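Serine/threonine-protein kinase BRSK1 (Mus musculus, PDB 5IRI) phosphorylates proteins on serine and threonine, and its C-terminal AIS-KA1 fragment, the part modelled here, is linked to auto-inhibition of the kinase. Local coordinates at residues I34-F38 against S53-E57; I41-S45 against A56-A60; K69-F73 against G107-F112; D76-S80 against G96-V100. One frame throughout, in Å; residues are numbered along the deposited sequence.

Contact 1 (I34-F38 against S53-E57)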
# COMPACT_ATOMS: atom_id res chain seq x y z
N ILE A 34 -2.14 -7.98 0.93
CA ILE A 34 -1.58 -6.89 0.11
C ILE A 34 -1.55 -7.29 -1.36
O ILE A 34 -1.91 -6.51 -2.24
CB ILE A 34 -0.18 -6.51 0.59
CG1 ILE A 34 -0.22 -5.94 2.00
CG2 ILE A 34 0.40 -5.46 -0.31
CD1 ILE A 34 1.14 -5.67 2.52
N VAL A 35 -1.10 -8.52 -1.64
CA VAL A 35 -0.95 -8.92 -3.03
C VAL A 35 -2.30 -9.08 -3.70
O VAL A 35 -2.50 -8.62 -4.83
CB VAL A 35 -0.11 -10.21 -3.12
CG1 VAL A 35 -0.46 -10.97 -4.37
CG2 VAL A 35 1.38 -9.87 -3.07
N HIS A 36 -3.25 -9.70 -3.01
CA HIS A 36 -4.63 -9.71 -3.48
C HIS A 36 -5.08 -8.30 -3.85
O HIS A 36 -5.66 -8.09 -4.92
CB HIS A 36 -5.54 -10.30 -2.40
CG HIS A 36 -6.92 -10.66 -2.88
ND1 HIS A 36 -8.04 -9.90 -2.60
CD2 HIS A 36 -7.36 -11.72 -3.61
CE1 HIS A 36 -9.10 -10.46 -3.15
NE2 HIS A 36 -8.72 -11.57 -3.76
N ALA A 37 -4.79 -7.32 -2.99
CA ALA A 37 -5.20 -5.95 -3.27
C ALA A 37 -4.51 -5.40 -4.51
O ALA A 37 -5.16 -4.74 -5.34
CB ALA A 37 -4.91 -5.07 -2.05
N PHE A 38 -3.21 -5.65 -4.66
CA PHE A 38 -2.50 -5.19 -5.85
C PHE A 38 -3.17 -5.71 -7.11
O PHE A 38 -3.47 -4.96 -8.04
CB PHE A 38 -1.04 -5.64 -5.80
CG PHE A 38 -0.20 -4.87 -4.84
CD1 PHE A 38 -0.58 -3.62 -4.40
CD2 PHE A 38 1.00 -5.40 -4.38
CE1 PHE A 38 0.22 -2.90 -3.51
CE2 PHE A 38 1.80 -4.69 -3.49
CZ PHE A 38 1.41 -3.45 -3.06
N SER A 53 8.82 -6.50 1.24
CA SER A 53 8.52 -5.18 0.74
C SER A 53 8.15 -5.26 -0.74
O SER A 53 8.50 -6.21 -1.44
CB SER A 53 9.67 -4.21 0.95
OG SER A 53 10.79 -4.64 0.23
N PHE A 54 7.42 -4.25 -1.19
CA PHE A 54 6.87 -4.25 -2.52
C PHE A 54 6.98 -2.86 -3.10
O PHE A 54 7.06 -1.88 -2.36
CB PHE A 54 5.40 -4.67 -2.53
CG PHE A 54 5.13 -6.03 -1.94
CD1 PHE A 54 5.21 -7.17 -2.74
CD2 PHE A 54 4.75 -6.17 -0.62
CE1 PHE A 54 4.93 -8.42 -2.20
CE2 PHE A 54 4.46 -7.41 -0.07
CZ PHE A 54 4.55 -8.55 -0.86
N ARG A 55 6.97 -2.77 -4.42
CA ARG A 55 6.73 -1.52 -5.12
C ARG A 55 5.50 -1.67 -6.00
O ARG A 55 5.03 -2.78 -6.28
CB ARG A 55 7.93 -1.09 -5.95
CG ARG A 55 9.16 -0.80 -5.12
CD ARG A 55 9.83 0.48 -5.58
NE ARG A 55 11.01 0.79 -4.78
CZ ARG A 55 12.25 0.45 -5.11
NH1 ARG A 55 12.48 -0.21 -6.24
NH2 ARG A 55 13.25 0.78 -4.31
N ALA A 56 4.95 -0.53 -6.41
CA ALA A 56 3.66 -0.55 -7.08
C ALA A 56 3.51 0.71 -7.89
O ALA A 56 3.89 1.80 -7.44
CB ALA A 56 2.52 -0.68 -6.07
N GLU A 57 2.96 0.55 -9.10
CA GLU A 57 2.63 1.66 -9.98
C GLU A 57 1.15 1.64 -10.29
O GLU A 57 0.62 0.63 -10.75
CB GLU A 57 3.43 1.61 -11.27
CG GLU A 57 3.41 2.91 -12.01
CD GLU A 57 4.20 2.86 -13.30
OE1 GLU A 57 3.96 1.92 -14.10
OE2 GLU A 57 5.06 3.74 -13.50
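In this KA1 domain two helices pack on one face of an antiparallel sheet. Here helix 27-40 meets strand 53-58. The two short segments run nearly parallel, at 12°, with their axes 11.1 Å apart at closest approach. No hydrogen bond crosses that gap; side chains fill it. The aromatic part is an offset edge-to-face pair. Phe38 turns its ring edge toward the face of Phe54, with centroids 5.8 Å apart and planes at 78°. The aliphatic part lies around it. Val35 CG2 comes to 3.9 Å from Phe54 CE1, and Ile34 CG2 to 4.4 Å from Phe54 CD2, so three residues of one helical turn touch Phe54. Phe54 and Ala56 alternate with residues that face away, such as Arg55, whose NE bonds to Gln74. Ile119 and Leu123 of helix 109-124 continue the buried layer beside Phe38 and Ile34. The small Ala56 leaves room for the Phe38 ring: Phe38 CE1 lies 4.1 Å from Ala56 CB, and Phe38 CE2 lies 3.7 Å from Phe54 CB.

Contact 2 (I41-S45 against A56-A60)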
# COMPACT_ATOMS: atom_id res chain seq x y z
N ILE A 41 -6.79 -4.19 -7.81
CA ILE A 41 -6.83 -2.84 -8.37
C ILE A 41 -6.39 -2.91 -9.81
O ILE A 41 -5.28 -3.39 -10.12
CB ILE A 41 -5.98 -1.85 -7.56
CG1 ILE A 41 -6.54 -1.72 -6.14
CG2 ILE A 41 -5.98 -0.53 -8.27
CD1 ILE A 41 -5.77 -0.79 -5.24
N PRO A 42 -7.23 -2.49 -10.75
CA PRO A 42 -6.83 -2.48 -12.15
C PRO A 42 -6.02 -1.23 -12.45
O PRO A 42 -6.19 -0.19 -11.81
CB PRO A 42 -8.17 -2.49 -12.89
CG PRO A 42 -9.09 -1.69 -11.96
CD PRO A 42 -8.57 -1.91 -10.53
N SER A 43 -5.12 -1.36 -13.43
CA SER A 43 -4.09 -0.39 -13.77
C SER A 43 -2.99 -0.32 -12.72
O SER A 43 -2.07 0.49 -12.85
CB SER A 43 -4.63 1.04 -13.99
OG SER A 43 -5.02 1.66 -12.77
N LEU A 44 -3.06 -1.13 -11.68
CA LEU A 44 -2.00 -1.20 -10.69
C LEU A 44 -1.22 -2.48 -10.93
O LEU A 44 -1.77 -3.59 -10.88
CB LEU A 44 -2.56 -1.15 -9.26
CG LEU A 44 -1.47 -1.06 -8.19
CD1 LEU A 44 -1.87 -0.13 -7.06
CD2 LEU A 44 -1.13 -2.44 -7.64
N SER A 45 0.06 -2.31 -11.22
CA SER A 45 1.01 -3.39 -11.34
C SER A 45 2.05 -3.24 -10.25
O SER A 45 2.36 -2.13 -9.81
CB SER A 45 1.66 -3.37 -12.71
OG SER A 45 1.39 -2.12 -13.33
N ALA A 56 4.95 -0.53 -6.41
CA ALA A 56 3.66 -0.55 -7.08
C ALA A 56 3.51 0.71 -7.89
O ALA A 56 3.89 1.80 -7.44
CB ALA A 56 2.52 -0.68 -6.07
N GLU A 57 2.96 0.55 -9.10
CA GLU A 57 2.63 1.66 -9.98
C GLU A 57 1.15 1.64 -10.29
O GLU A 57 0.62 0.63 -10.75
CB GLU A 57 3.43 1.61 -11.27
CG GLU A 57 3.41 2.91 -12.01
CD GLU A 57 4.20 2.86 -13.30
OE1 GLU A 57 3.96 1.92 -14.10
OE2 GLU A 57 5.06 3.74 -13.50
N TYR A 58 0.49 2.77 -10.06
CA TYR A 58 -0.92 2.96 -10.36
C TYR A 58 -0.99 3.85 -11.60
O TYR A 58 -0.78 5.07 -11.51
CB TYR A 58 -1.63 3.58 -9.16
CG TYR A 58 -3.06 3.97 -9.41
CD1 TYR A 58 -3.36 5.23 -9.90
CD2 TYR A 58 -4.10 3.10 -9.15
CE1 TYR A 58 -4.66 5.60 -10.14
CE2 TYR A 58 -5.42 3.47 -9.38
CZ TYR A 58 -5.69 4.73 -9.88
OH TYR A 58 -6.98 5.14 -10.12
N LYS A 59 -1.26 3.25 -12.75
CA LYS A 59 -1.11 3.95 -14.02
C LYS A 59 -2.29 4.88 -14.34
O LYS A 59 -2.12 5.80 -15.14
CB LYS A 59 -0.94 2.94 -15.16
CG LYS A 59 0.25 2.01 -15.02
CD LYS A 59 0.32 1.00 -16.15
CE LYS A 59 1.65 0.25 -16.18
NZ LYS A 59 1.79 -0.59 -17.42
N ALA A 60 -3.45 4.66 -13.73
CA ALA A 60 -4.68 5.35 -14.13
C ALA A 60 -4.62 6.86 -13.91
O ALA A 60 -5.27 7.61 -14.65
CB ALA A 60 -5.87 4.75 -13.39
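Tyr58 is the bulky piece of this contact, and the turn after helix 27-40 curls round it. Ser43 OG sits over one face of the Tyr58 ring, 3.9 Å from Tyr58 CE2. At the ring edge are Ile41, with CG2 4.2 Å from Tyr58 CD2, and the CD1 methyl of Leu44. Ile41 to Leu44 form a type II beta turn, with Ser43 at positive phi. The turn leads into the open end of the beta hairpin formed by strands 44-50 and 53-58. Leu44 and Tyr58 are a non-hydrogen-bonded antiparallel pair; Ser45 and Glu57 are the hydrogen-bonded pair, with Ser45 N to Glu57 O at 3.0 Å and Glu57 N to Ser45 O at 2.8 Å. Lys59 N to Ser43 O, 2.9 Å, extends the pairing. Leu44 also fills the hollow above small Ala56, its CD2 4.3 Å from Ala56 CB, and Phe38 and Val115 cover it. Ser45 points to the face it shares with Glu57; there Lys59 CE lies 3.7 Å from Ser45 OG.

Contact 3 (K69-F73 against G107-F112)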
# COMPACT_ATOMS: atom_id res chain seq x y z
N LYS A 69 0.72 12.38 -13.65
CA LYS A 69 1.73 11.35 -13.43
C LYS A 69 1.10 10.13 -12.77
O LYS A 69 0.17 10.26 -11.96
CB LYS A 69 2.86 11.88 -12.53
CG LYS A 69 3.21 13.37 -12.66
CD LYS A 69 3.55 14.01 -11.30
CE LYS A 69 2.29 14.12 -10.38
NZ LYS A 69 2.47 14.81 -9.05
N PRO A 70 1.53 8.91 -13.08
CA PRO A 70 1.06 7.76 -12.31
C PRO A 70 1.59 7.84 -10.89
O PRO A 70 2.52 8.58 -10.59
CB PRO A 70 1.63 6.55 -13.05
CG PRO A 70 2.71 7.10 -13.89
CD PRO A 70 2.38 8.52 -14.21
N VAL A 71 0.97 7.08 -10.01
CA VAL A 71 1.42 7.00 -8.63
C VAL A 71 2.33 5.80 -8.50
O VAL A 71 1.93 4.67 -8.82
CB VAL A 71 0.23 6.90 -7.66
CG1 VAL A 71 0.71 6.89 -6.23
CG2 VAL A 71 -0.71 8.05 -7.89
N ARG A 72 3.57 6.04 -8.09
CA ARG A 72 4.50 4.99 -7.72
C ARG A 72 4.69 5.06 -6.22
O ARG A 72 4.97 6.13 -5.67
CB ARG A 72 5.86 5.15 -8.40
CG ARG A 72 5.84 5.23 -9.89
CD ARG A 72 7.17 4.75 -10.44
NE ARG A 72 7.10 4.57 -11.89
CZ ARG A 72 7.39 5.52 -12.77
NH1 ARG A 72 7.78 6.71 -12.35
NH2 ARG A 72 7.30 5.27 -14.07
N PHE A 73 4.54 3.93 -5.54
CA PHE A 73 4.75 3.93 -4.11
C PHE A 73 5.37 2.61 -3.69
O PHE A 73 5.48 1.66 -4.47
CB PHE A 73 3.45 4.18 -3.34
CG PHE A 73 2.39 3.13 -3.56
CD1 PHE A 73 1.61 3.14 -4.71
CD2 PHE A 73 2.17 2.14 -2.62
CE1 PHE A 73 0.64 2.18 -4.90
CE2 PHE A 73 1.19 1.18 -2.81
CZ PHE A 73 0.43 1.20 -3.96
N GLY A 107 4.05 10.94 -7.95
CA GLY A 107 2.67 11.01 -8.38
C GLY A 107 1.76 11.80 -7.46
O GLY A 107 2.17 12.34 -6.43
N PRO A 108 0.48 11.86 -7.83
CA PRO A 108 -0.46 12.72 -7.12
C PRO A 108 -0.78 12.20 -5.73
O PRO A 108 -1.24 11.07 -5.55
CB PRO A 108 -1.69 12.71 -8.02
CG PRO A 108 -1.57 11.46 -8.79
CD PRO A 108 -0.12 11.27 -9.03
N SER A 109 -0.56 13.07 -4.74
CA SER A 109 -0.79 12.74 -3.34
C SER A 109 -2.20 12.21 -3.09
O SER A 109 -2.40 11.25 -2.34
CB SER A 109 -0.51 13.98 -2.50
OG SER A 109 -0.28 13.65 -1.16
N ARG A 110 -3.20 12.80 -3.74
CA ARG A 110 -4.57 12.44 -3.41
C ARG A 110 -4.92 11.04 -3.92
O ARG A 110 -5.56 10.25 -3.20
CB ARG A 110 -5.54 13.49 -3.96
CG ARG A 110 -5.59 14.75 -3.09
CD ARG A 110 -5.80 14.39 -1.61
NE ARG A 110 -5.68 15.52 -0.68
CZ ARG A 110 -4.63 15.73 0.12
NH1 ARG A 110 -3.60 14.89 0.11
NH2 ARG A 110 -4.62 16.78 0.93
N ARG A 111 -4.53 10.70 -5.15
CA ARG A 111 -4.84 9.34 -5.58
C ARG A 111 -3.96 8.32 -4.87
O ARG A 111 -4.30 7.13 -4.86
CB ARG A 111 -4.72 9.18 -7.09
CG ARG A 111 -5.65 8.09 -7.57
CD ARG A 111 -6.08 8.26 -9.00
NE ARG A 111 -6.81 9.49 -9.26
CZ ARG A 111 -7.34 9.80 -10.44
NH1 ARG A 111 -7.22 8.95 -11.47
NH2 ARG A 111 -7.99 10.95 -10.60
N PHE A 112 -2.86 8.76 -4.27
CA PHE A 112 -2.10 7.88 -3.39
C PHE A 112 -2.95 7.38 -2.24
O PHE A 112 -2.98 6.17 -1.97
CB PHE A 112 -0.87 8.63 -2.89
CG PHE A 112 -0.05 7.86 -1.89
CD1 PHE A 112 0.36 6.58 -2.15
CD2 PHE A 112 0.33 8.45 -0.70
CE1 PHE A 112 1.12 5.89 -1.21
CE2 PHE A 112 1.10 7.77 0.22
CZ PHE A 112 1.48 6.50 -0.03
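This is a mainly apolar, close-packed contact with no hydrogen bond between its segments, made where strand 71-79 begins and helix 109-124 starts. Val71 lies at its middle: Val71 CG2 is 3.5 Å from Pro108 CD and 4.2 Å from Arg111 CB, while Val71 CG1 is 4.1 Å from Phe112 CB. Two residues on, Phe73 CB meets Phe112 CE1 at 3.6 Å. Their rings are oblique, with planes at 56° and centroids 5.8 Å apart. The contact belongs to the KA1 fold, in which the C-terminal helix leaves the last strand, 98-106, and folds back across the sheet. Gly107 makes the bend, and the site demands glycine. Its phi of 113° and psi of -179° would press a CB against the preceding carbonyl, and that CB would also clash with Pro70 O and Val71 CA. Without one, Gly107 CA approaches Pro70 O to 3.3 Å in a CA-H...O contact. Pro108 follows at the N-cap, and its O accepts the helical bond from Phe112 N at 3.1 Å. Lys69 borders the turn: Lys69 O lies 3.1 Å from Pro108 CD, and the Lys69 side chain bends over Gly107, with NZ 3.5 Å from Gly107 C.

Contact 4 (D76-S80 against G96-V100)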
# COMPACT_ATOMS: atom_id res chain seq x y z
N ASP A 76 6.14 -1.49 2.77
CA ASP A 76 7.06 -2.24 3.63
C ASP A 76 6.31 -2.77 4.84
O ASP A 76 5.53 -2.04 5.46
CB ASP A 76 8.21 -1.37 4.10
CG ASP A 76 8.95 -0.73 2.96
OD1 ASP A 76 8.42 0.28 2.42
OD2 ASP A 76 10.04 -1.24 2.60
N ILE A 77 6.56 -4.03 5.16
CA ILE A 77 6.00 -4.70 6.33
C ILE A 77 7.11 -4.87 7.34
O ILE A 77 8.21 -5.27 6.98
CB ILE A 77 5.40 -6.06 5.95
CG1 ILE A 77 4.54 -5.94 4.70
CG2 ILE A 77 4.60 -6.62 7.10
CD1 ILE A 77 4.23 -7.25 4.09
N SER A 78 6.83 -4.57 8.60
CA SER A 78 7.84 -4.64 9.65
C SER A 78 7.22 -5.21 10.92
O SER A 78 6.08 -4.90 11.26
CB SER A 78 8.45 -3.27 9.95
OG SER A 78 9.35 -3.35 11.04
N SER A 79 7.99 -6.04 11.60
CA SER A 79 7.59 -6.62 12.88
C SER A 79 8.27 -5.91 14.05
O SER A 79 9.20 -5.10 13.91
CB SER A 79 7.92 -8.12 12.90
OG SER A 79 7.91 -8.62 14.22
N SER A 80 7.77 -6.22 15.24
CA SER A 80 8.45 -5.86 16.46
C SER A 80 9.38 -6.99 16.85
O SER A 80 10.49 -6.75 17.33
CB SER A 80 7.45 -5.57 17.56
OG SER A 80 6.68 -6.72 17.84
N GLY A 96 4.11 -10.78 18.55
CA GLY A 96 4.45 -9.39 18.29
C GLY A 96 3.31 -8.60 17.67
O GLY A 96 2.15 -9.03 17.69
N ILE A 97 3.64 -7.42 17.14
CA ILE A 97 2.73 -6.65 16.30
C ILE A 97 3.47 -6.23 15.04
O ILE A 97 4.70 -6.33 14.94
CB ILE A 97 2.15 -5.42 17.02
CG1 ILE A 97 3.20 -4.33 17.14
CG2 ILE A 97 1.61 -5.80 18.37
CD1 ILE A 97 2.65 -3.07 17.76
N TYR A 98 2.70 -5.74 14.06
CA TYR A 98 3.19 -5.52 12.71
C TYR A 98 2.78 -4.15 12.23
O TYR A 98 1.73 -3.63 12.61
CB TYR A 98 2.64 -6.57 11.73
CG TYR A 98 3.23 -7.94 11.87
CD1 TYR A 98 4.44 -8.25 11.29
CD2 TYR A 98 2.57 -8.94 12.59
CE1 TYR A 98 5.00 -9.52 11.41
CE2 TYR A 98 3.12 -10.20 12.72
CZ TYR A 98 4.33 -10.49 12.12
OH TYR A 98 4.89 -11.75 12.24
N SER A 99 3.61 -3.56 11.37
CA SER A 99 3.27 -2.29 10.74
C SER A 99 3.48 -2.40 9.24
O SER A 99 4.42 -3.06 8.78
CB SER A 99 4.11 -1.15 11.30
OG SER A 99 5.49 -1.43 11.14
N VAL A 100 2.60 -1.77 8.47
CA VAL A 100 2.73 -1.65 7.03
C VAL A 100 2.93 -0.18 6.72
O VAL A 100 2.08 0.66 7.05
CB VAL A 100 1.50 -2.21 6.28
CG1 VAL A 100 1.73 -2.20 4.79
CG2 VAL A 100 1.18 -3.61 6.74
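Two neighbouring antiparallel strands of the KA1 sheet, 71-79 and 98-106, pair here beside the unmodelled residues 81-95. The short strand axes lie 4.7 Å apart at closest approach, with their directions at 164°. Ser78 and Ser99 form the hydrogen-bonded pair: Ser78 N to Ser99 O and Ser99 N to Ser78 O are both 2.8 Å. Non-hydrogen-bonded pairs flank it, Ile77 with Val100 and Ser79 with Tyr98. Their side chains share one face of the sheet. Ile77 and Val100 are buried. The mt rotamer of Ile77 extends its CD1 to meet Ile34 of helix 27-40, and Ile77 also touches Ile30 there. Tyr98 has chi1 m, and its ring leans across to strand 71-79. Tyr98 CE1 comes to 3.6 Å from Ser79 CB, and Tyr98 CD1 is 4.5 Å from Ile77 CG2. On the other face, the p rotamer of Ser99 brings its OG to 3.7 Å from Ser78 CB. Ser78, in the t rotamer, makes a weak bond from its OG to Ser79 O. Asp76 bonds through OD2 to Gln74. Ser80 N still donates to Ile97 O at 3.1 Å. The p rotamer of Ser80 lets its hydroxyl oxygen replace a backbone carbonyl in the pairing: Ile97 N donates to Ser80 OG at 3.2 Å.

Overall arrangement
Strands 53-58 and 71-79 tie the four contacts together. Contacts 1 and 2 share Ala56 and Glu57, and their centres are about 9 Å apart. Phe38 O of contact 1 lies 3.5 Å from Leu44 CD2 of contact 2. Contact 3 joins both through the adjoining strand: Glu57 OE2 makes a 2.7 Å salt bridge with Arg72 NE, and Tyr58 N is 2.7 Å from Val71 O, a probable hydrogen bond. Contact 4 lies at the other end of strand 71-79, about 24 Å between centres from contacts 2 and 3. Contact 1 lies between, its Ile34 CD1 3.8 Å from Ile77 CD1 of contact 4. The fragment lacks the kinase catalytic domain.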